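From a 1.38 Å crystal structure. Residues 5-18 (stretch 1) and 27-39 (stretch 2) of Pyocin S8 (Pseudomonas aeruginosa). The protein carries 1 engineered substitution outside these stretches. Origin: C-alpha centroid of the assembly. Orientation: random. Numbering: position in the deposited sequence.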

ATOM      1  N   VAL A   5     -15.099  -5.681 -18.139  1.00 16.37           N
ATOM      2  CA  VAL A   5     -15.206  -4.232 -18.399  1.00 15.78           C
ATOM      3  C   VAL A   5     -15.715  -3.630 -17.111  1.00 14.95           C
ATOM      4  O   VAL A   5     -16.697  -4.097 -16.567  1.00 16.73           O
ATOM      5  CB  VAL A   5     -16.145  -3.952 -19.577  1.00 16.38           C
ATOM      6  CG1 VAL A   5     -16.373  -2.466 -19.773  1.00 17.25           C
ATOM      7  CG2 VAL A   5     -15.628  -4.603 -20.847  1.00 18.30           C
ATOM      8  N   ALA A   6     -14.996  -2.656 -16.591  1.00 15.58           N
ATOM      9  CA  ALA A   6     -15.428  -2.013 -15.352  1.00 15.30           C
ATOM     10  C   ALA A   6     -16.684  -1.225 -15.653  1.00 14.89           C
ATOM     11  O   ALA A   6     -16.825  -0.650 -16.735  1.00 15.32           O
ATOM     12  CB  ALA A   6     -14.353  -1.135 -14.797  1.00 14.15           C
ATOM     13  N   THR A   7     -17.578  -1.249 -14.696  1.00 15.50           N
ATOM     14  CA  THR A   7     -18.844  -0.518 -14.776  1.00 16.33           C
ATOM     15  C   THR A   7     -18.999   0.210 -13.458  1.00 15.79           C
ATOM     16  O   THR A   7     -18.380  -0.221 -12.467  1.00 17.02           O
ATOM     17  CB  THR A   7     -19.971  -1.506 -15.061  1.00 17.26           C
ATOM     18  OG1 THR A   7     -20.009  -2.415 -13.962  1.00 18.12           O
ATOM     19  CG2 THR A   7     -19.769  -2.259 -16.358  1.00 18.06           C
ATOM     20  N   GLY A   8     -19.790   1.268 -13.466  1.00 17.42           N
ATOM     21  CA  GLY A   8     -20.209   1.939 -12.234  1.00 19.12           C
ATOM     22  C   GLY A   8     -19.479   3.245 -12.056  1.00 18.43           C
ATOM     23  O   GLY A   8     -18.523   3.529 -12.805  1.00 18.27           O
ATOM     24  N   ASN A   9     -19.945   4.025 -11.100  1.00 20.80           N
ATOM     25  CA  ASN A   9     -19.600   5.457 -11.011  1.00 20.77           C
ATOM     26  C   ASN A   9     -18.797   5.720  -9.753  1.00 19.98           C
ATOM     27  O   ASN A   9     -18.263   6.814  -9.666  1.00 22.34           O
ATOM     28  CB  ASN A   9     -20.857   6.317 -11.040  1.00 23.07           C
ATOM     29  CG  ASN A   9     -21.526   6.260 -12.392  1.00 26.06           C
ATOM     30  OD1 ASN A   9     -20.873   5.981 -13.395  1.00 25.99           O
ATOM     31  ND2 ASN A   9     -22.817   6.532 -12.422  1.00 30.84           N
ATOM     32  N   GLY A  10     -18.734   4.755  -8.838  1.00 19.85           N
ATOM     33  CA  GLY A  10     -18.239   5.010  -7.479  1.00 20.02           C
ATOM     34  C   GLY A  10     -19.009   6.162  -6.864  1.00 21.44           C
ATOM     35  O   GLY A  10     -20.148   6.427  -7.287  1.00 21.89           O
ATOM     36  N   GLN A  11     -18.402   6.850  -5.909  1.00 21.73           N
ATOM     37  CA  GLN A  11     -19.085   7.905  -5.126  1.00 24.28           C
ATOM     38  C   GLN A  11     -18.219   9.147  -5.115  1.00 23.73           C
ATOM     39  O   GLN A  11     -16.994   9.050  -5.190  1.00 23.99           O
ATOM     40  CB  GLN A  11     -19.350   7.431  -3.701  1.00 25.17           C
ATOM     41  CG  GLN A  11     -20.212   6.182  -3.634  1.00 27.19           C
ATOM     42  CD  GLN A  11     -21.584   6.455  -4.188  1.00 29.60           C
ATOM     43  OE1 GLN A  11     -22.130   7.543  -4.019  1.00 34.98           O
ATOM     44  NE2 GLN A  11     -22.137   5.467  -4.870  1.00 33.53           N
ATOM     45  N   PRO A  12     -18.834  10.340  -4.996  1.00 27.35           N
ATOM     46  CA  PRO A  12     -18.082  11.556  -4.726  1.00 27.97           C
ATOM     47  C   PRO A  12     -17.292  11.308  -3.438  1.00 29.50           C
ATOM     48  O   PRO A  12     -17.847  10.819  -2.465  1.00 27.59           O
ATOM     49  CB  PRO A  12     -19.146  12.649  -4.578  1.00 30.77           C
ATOM     50  CG  PRO A  12     -20.357  12.085  -5.287  1.00 31.56           C
ATOM     51  CD  PRO A  12     -20.279  10.586  -5.079  1.00 29.27           C
ATOM     52  N   VAL A  13     -15.994  11.568  -3.497  1.00 28.11           N
ATOM     53  CA  VAL A  13     -15.096  11.472  -2.321  1.00 28.27           C
ATOM     54  C   VAL A  13     -14.339  12.789  -2.248  1.00 31.10           C
ATOM     55  O   VAL A  13     -13.780  13.208  -3.277  1.00 35.08           O
ATOM     56  CB  VAL A  13     -14.149  10.266  -2.431  1.00 28.73           C
ATOM     57  CG1 VAL A  13     -13.070  10.311  -1.365  1.00 29.27           C
ATOM     58  CG2 VAL A  13     -14.910   8.951  -2.377  1.00 27.92           C
ATOM     59  N   THR A  14     -14.376  13.422  -1.083  1.00 32.29           N
ATOM     60  CA  THR A  14     -13.547  14.605  -0.759  1.00 33.82           C
ATOM     61  C   THR A  14     -12.714  14.256   0.475  1.00 34.65           C
ATOM     62  O   THR A  14     -13.035  13.254   1.153  1.00 34.01           O
ATOM     63  CB  THR A  14     -14.422  15.854  -0.607  1.00 38.75           C
ATOM     64  OG1 THR A  14     -15.248  15.682   0.543  1.00 41.24           O
ATOM     65  CG2 THR A  14     -15.275  16.110  -1.830  1.00 41.01           C
ATOM     66  N   GLY A  15     -11.659  15.028   0.711  1.00 35.34           N
ATOM     67  CA  GLY A  15     -10.777  14.862   1.876  1.00 35.08           C
ATOM     68  C   GLY A  15     -10.101  13.502   1.884  1.00 30.84           C
ATOM     69  O   GLY A  15      -9.828  12.952   0.790  1.00 28.86           O
ATOM     70  N   ASN A  16      -9.841  12.977   3.081  1.00 28.36           N
ATOM     71  CA  ASN A  16      -8.952  11.809   3.283  1.00 26.41           C
ATOM     72  C   ASN A  16      -9.742  10.553   2.948  1.00 24.85           C
ATOM     73  O   ASN A  16     -10.430   9.991   3.821  1.00 26.07           O
ATOM     74  CB  ASN A  16      -8.360  11.744   4.683  1.00 28.62           C
ATOM     75  CG  ASN A  16      -7.200  10.774   4.752  1.00 28.18           C
ATOM     76  OD1 ASN A  16      -7.149   9.801   4.003  1.00 27.33           O
ATOM     77  ND2 ASN A  16      -6.262  11.039   5.642  1.00 29.02           N
ATOM     78  N   TRP A  17      -9.645  10.162   1.692  1.00 22.74           N
ATOM     79  CA  TRP A  17     -10.500   9.109   1.115  1.00 21.61           C
ATOM     80  C   TRP A  17     -10.423   7.849   1.978  1.00 21.03           C
ATOM     81  O   TRP A  17     -11.475   7.319   2.353  1.00 23.78           O
ATOM     82  CB  TRP A  17     -10.055   8.865  -0.318  1.00 20.88           C
ATOM     83  CG  TRP A  17     -10.619   7.617  -0.897  1.00 20.38           C
ATOM     84  CD1 TRP A  17     -11.903   7.162  -0.817  1.00 21.81           C
ATOM     85  CD2 TRP A  17      -9.891   6.672  -1.682  1.00 18.79           C
ATOM     86  NE1 TRP A  17     -12.016   5.980  -1.492  1.00 20.46           N
ATOM     87  CE2 TRP A  17     -10.801   5.657  -2.035  1.00 19.16           C
ATOM     88  CE3 TRP A  17      -8.560   6.585  -2.105  1.00 20.18           C
ATOM     89  CZ2 TRP A  17     -10.419   4.571  -2.811  1.00 19.76           C
ATOM     90  CZ3 TRP A  17      -8.186   5.502  -2.865  1.00 19.47           C
ATOM     91  CH2 TRP A  17      -9.109   4.517  -3.217  1.00 19.66           C
ATOM     92  N   LEU A  18      -9.217   7.384   2.296  1.00 20.52           N
ATOM     93  CA  LEU A  18      -9.040   6.058   2.937  1.00 22.42           C
ATOM     94  C   LEU A  18      -9.134   6.165   4.458  1.00 21.62           C
ATOM     95  O   LEU A  18      -9.063   5.107   5.102  1.00 22.93           O
ATOM     96  CB  LEU A  18      -7.700   5.465   2.509  1.00 21.53           C
ATOM     97  CG  LEU A  18      -7.604   5.095   1.036  1.00 19.90           C
ATOM     98  CD1 LEU A  18      -6.366   4.265   0.786  1.00 20.39           C
ATOM     99  CD2 LEU A  18      -8.850   4.350   0.579  1.00 20.25           C
ATOM    100  N   VAL A  27     -14.586   2.244   2.267  1.00 23.07           N
ATOM    101  CA  VAL A  27     -14.961   3.487   1.546  1.00 21.94           C
ATOM    102  C   VAL A  27     -15.262   3.119   0.110  1.00 21.47           C
ATOM    103  O   VAL A  27     -14.646   2.225  -0.457  1.00 20.59           O
ATOM    104  CB  VAL A  27     -13.880   4.573   1.649  1.00 21.86           C
ATOM    105  CG1 VAL A  27     -13.745   5.039   3.086  1.00 23.09           C
ATOM    106  CG2 VAL A  27     -12.542   4.113   1.093  1.00 21.25           C
ATOM    107  N   PRO A  28     -16.186   3.858  -0.521  1.00 21.53           N
ATOM    108  CA  PRO A  28     -16.492   3.613  -1.916  1.00 21.04           C
ATOM    109  C   PRO A  28     -15.310   4.067  -2.773  1.00 18.80           C
ATOM    110  O   PRO A  28     -14.382   4.716  -2.295  1.00 20.79           O
ATOM    111  CB  PRO A  28     -17.735   4.468  -2.156  1.00 23.19           C
ATOM    112  CG  PRO A  28     -17.554   5.628  -1.199  1.00 25.27           C
ATOM    113  CD  PRO A  28     -16.915   5.015   0.029  1.00 24.33           C
ATOM    114  N   ILE A  29     -15.349   3.682  -4.028  1.00 18.53           N
ATOM    115  CA  ILE A  29     -14.346   4.109  -5.030  1.00 18.40           C
ATOM    116  C   ILE A  29     -14.689   5.536  -5.399  1.00 17.84           C
ATOM    117  O   ILE A  29     -15.832   5.842  -5.704  1.00 18.15           O
ATOM    118  CB  ILE A  29     -14.378   3.177  -6.247  1.00 17.63           C
ATOM    119  CG1 ILE A  29     -14.226   1.713  -5.826  1.00 18.12           C
ATOM    120  CG2 ILE A  29     -13.344   3.600  -7.275  1.00 19.50           C
ATOM    121  CD1 ILE A  29     -13.290   1.491  -4.642  1.00 17.62           C
ATOM    122  N   PRO A  30     -13.722   6.465  -5.341  1.00 17.97           N
ATOM    123  CA  PRO A  30     -13.988   7.843  -5.718  1.00 18.83           C
ATOM    124  C   PRO A  30     -14.478   7.880  -7.165  1.00 18.86           C
ATOM    125  O   PRO A  30     -13.932   7.181  -8.008  1.00 18.54           O
ATOM    126  CB  PRO A  30     -12.638   8.539  -5.564  1.00 19.01           C
ATOM    127  CG  PRO A  30     -11.889   7.657  -4.594  1.00 18.53           C
ATOM    128  CD  PRO A  30     -12.335   6.248  -4.914  1.00 17.69           C
ATOM    129  N   SER A  31     -15.489   8.697  -7.413  1.00 19.84           N
ATOM    130  CA  SER A  31     -16.089   8.841  -8.755  1.00 21.16           C
ATOM    131  C   SER A  31     -15.006   9.169  -9.788  1.00 21.18           C
ATOM    132  O   SER A  31     -15.078   8.623 -10.894  1.00 21.62           O
ATOM    133  CB  SER A  31     -17.190   9.849  -8.737  1.00 24.50           C
ATOM    134  OG  SER A  31     -16.735  11.092  -8.247  1.00 28.48           O
ATOM    135  N   GLN A  32     -14.010   9.990  -9.442  1.00 21.31           N
ATOM    136  CA  GLN A  32     -12.965  10.398 -10.418  1.00 22.66           C
ATOM    137  C   GLN A  32     -12.083   9.187 -10.740  1.00 20.59           C
ATOM    138  O   GLN A  32     -11.478   9.170 -11.820  1.00 23.56           O
ATOM    139  CB  GLN A  32     -12.130  11.569  -9.904  1.00 24.53           C
ATOM    140  CG  GLN A  32     -11.254  11.229  -8.712  1.00 26.70           C
ATOM    141  CD  GLN A  32     -11.922  11.513  -7.393  1.00 25.97           C
ATOM    142  OE1 GLN A  32     -13.108  11.263  -7.206  1.00 26.22           O
ATOM    143  NE2 GLN A  32     -11.149  12.044  -6.459  1.00 28.90           N
ATOM    144  N   ILE A  33     -11.995   8.224  -9.825  1.00 19.58           N
ATOM    145  CA  ILE A  33     -11.251   6.956 -10.055  1.00 18.26           C
ATOM    146  C   ILE A  33     -12.137   6.053 -10.911  1.00 18.14           C
ATOM    147  O   ILE A  33     -11.640   5.521 -11.905  1.00 18.84           O
ATOM    148  CB  ILE A  33     -10.837   6.310  -8.723  1.00 18.25           C
ATOM    149  CG1 ILE A  33      -9.894   7.233  -7.950  1.00 19.14           C
ATOM    150  CG2 ILE A  33     -10.211   4.945  -8.946  1.00 20.32           C
ATOM    151  CD1 ILE A  33      -8.714   7.694  -8.768  1.00 21.02           C
ATOM    152  N   ALA A  34     -13.413   5.927 -10.555  1.00 17.61           N
ATOM    153  CA  ALA A  34     -14.393   5.218 -11.402  1.00 17.89           C
ATOM    154  C   ALA A  34     -14.251   5.761 -12.824  1.00 18.22           C
ATOM    155  O   ALA A  34     -14.198   4.965 -13.764  1.00 17.54           O
ATOM    156  CB  ALA A  34     -15.789   5.383 -10.871  1.00 19.76           C
ATOM    157  N   ASP A  35     -14.108   7.077 -12.967  1.00 18.35           N
ATOM    158  CA  ASP A  35     -13.999   7.737 -14.292  1.00 20.19           C
ATOM    159  C   ASP A  35     -12.842   7.150 -15.097  1.00 18.38           C
ATOM    160  O   ASP A  35     -12.935   7.144 -16.323  1.00 21.37           O
ATOM    161  CB  ASP A  35     -13.829   9.245 -14.151  1.00 22.24           C
ATOM    162  CG  ASP A  35     -15.076   9.945 -13.650  1.00 24.54           C
ATOM    163  OD1 ASP A  35     -16.164   9.351 -13.742  1.00 24.09           O
ATOM    164  OD2 ASP A  35     -14.950  11.075 -13.175  1.00 26.71           O
ATOM    165  N   GLN A  36     -11.781   6.704 -14.432  1.00 18.25           N
ATOM    166  CA  GLN A  36     -10.545   6.228 -15.099  1.00 19.43           C
ATOM    167  C   GLN A  36     -10.635   4.737 -15.397  1.00 17.97           C
ATOM    168  O   GLN A  36      -9.729   4.217 -16.051  1.00 19.44           O
ATOM    169  CB  GLN A  36      -9.329   6.487 -14.210  1.00 20.17           C
ATOM    170  CG  GLN A  36      -9.119   7.959 -13.893  1.00 23.90           C
ATOM    171  CD  GLN A  36      -9.133   8.782 -15.156  1.00 24.98           C
ATOM    172  OE1 GLN A  36      -8.612   8.369 -16.191  1.00 29.02           O
ATOM    173  NE2 GLN A  36      -9.755   9.947 -15.091  1.00 29.00           N
ATOM    174  N   LEU A  37     -11.685   4.070 -14.925  1.00 15.29           N
ATOM    175  CA  LEU A  37     -11.761   2.596 -15.026  1.00 15.84           C
ATOM    176  C   LEU A  37     -13.001   2.215 -15.804  1.00 15.83           C
ATOM    177  O   LEU A  37     -12.906   1.302 -16.623  1.00 15.79           O
ATOM    178  CB  LEU A  37     -11.801   2.004 -13.622  1.00 15.53           C
ATOM    179  CG  LEU A  37     -10.603   2.365 -12.757  1.00 16.27           C
ATOM    180  CD1 LEU A  37     -10.871   1.977 -11.319  1.00 17.94           C
ATOM    181  CD2 LEU A  37      -9.340   1.705 -13.285  1.00 17.01           C
ATOM    182  N   ARG A  38     -14.097   2.907 -15.528  1.00 15.24           N
ATOM    183  CA  ARG A  38     -15.411   2.571 -16.096  1.00 15.56           C
ATOM    184  C   ARG A  38     -15.286   2.457 -17.611  1.00 15.72           C
ATOM    185  O   ARG A  38     -14.750   3.363 -18.259  1.00 16.16           O
ATOM    186  CB  ARG A  38     -16.433   3.635 -15.715  1.00 16.08           C
ATOM    187  CG  ARG A  38     -17.786   3.375 -16.348  1.00 16.59           C
ATOM    188  CD  ARG A  38     -18.786   4.422 -15.960  1.00 18.99           C
ATOM    189  NE  ARG A  38     -18.264   5.754 -16.214  1.00 19.23           N
ATOM    190  CZ  ARG A  38     -17.748   6.564 -15.299  1.00 19.82           C
ATOM    191  NH1 ARG A  38     -17.635   6.177 -14.038  1.00 19.47           N
ATOM    192  NH2 ARG A  38     -17.320   7.758 -15.669  1.00 22.75           N
ATOM    193  N   GLY A  39     -15.806   1.359 -18.152  1.00 14.67           N
ATOM    194  CA  GLY A  39     -15.890   1.161 -19.605  1.00 16.82           C
ATOM    195  C   GLY A  39     -14.599   0.628 -20.189  1.00 16.16           C
ATOM    196  O   GLY A  39     -14.571   0.288 -21.399  1.00 17.09           O
TER
HETATM  197  O   HOH W   1     -17.824   8.106 -11.888  1.00 21.73           O
HETATM  198  O   HOH W   2     -14.999  12.443  -5.842  1.00 36.83           O

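The apolar centre of the contact is built around the indole of Trp 17, which loses more surface to the other stretch than any other residue here. Pro 30 lies over one face of the indole: its CG sits 3.5 Å from the centroid of the five-membered ring of Trp 17 and only 13° off the ring normal, a CH-pi arrangement, while Pro 30 CD approaches Trp 17 CZ2 to 3.3 Å. Val 27 CG2 packs obliquely against the same ring, 3.7 Å from Trp 17 CD1, and also meets Leu 18 CD2 at 3.7 Å. The indole is anchored at its edge, where Trp 17 NE1 donates a hydrogen bond to Pro 28 O (2.8 Å, 160°). Val 13 extends this cluster, its CB 3.9 Å from Pro 30 CB.

Next to this cluster the backbones pair directly. Gln 11 N donates to Ile 29 O (2.8 Å) and Ser 31 N donates to Gln 11 O (2.7 Å, bent to 140°), two bonds that form a single bridge flanking Pro 30, the N-cap residue of the helix that follows. Gln 11 CG packs 3.4 Å from Pro 28 CB before the end of the side chain leads away. At Gly 10 the chains are too close for a side chain: its CA is 3.1 Å from Ile 29 O, and an ideal CB would fall 2.1 Å from that same oxygen. Asn 9 O faces the first turn of the helix, 3.1 Å from both Ser 31 CA and Ala 34 CB.

Farther out, polar groups take over. Water 2 accepts from Val 13 N (2.7 Å) and Ser 31 OG (3.3 Å) and donates to Gln 32 OE1 (2.6 Å), linking the stretches. Arg 38 reaches back across the contact, and its NH1 donates to Gly 8 O (3.1 Å, 168°), near the guanidinium plane. Asn 9 OD1 instead lies over the guanidinium face, 3.3 Å from Arg 38 NH1 but at a poor angle for a hydrogen bond. Arg 38 NH2 also forms a salt bridge with Asp 35 OD1 (2.8 Å) within its own stretch, and water 1 accepts from Arg 38 NH1 at 2.9 Å. At the far end, Gly 39 N donates a nearly linear hydrogen bond to Ala 6 O (2.7 Å, 172°), while Ala 6 CB packs 4.2 Å from Leu 37 CB.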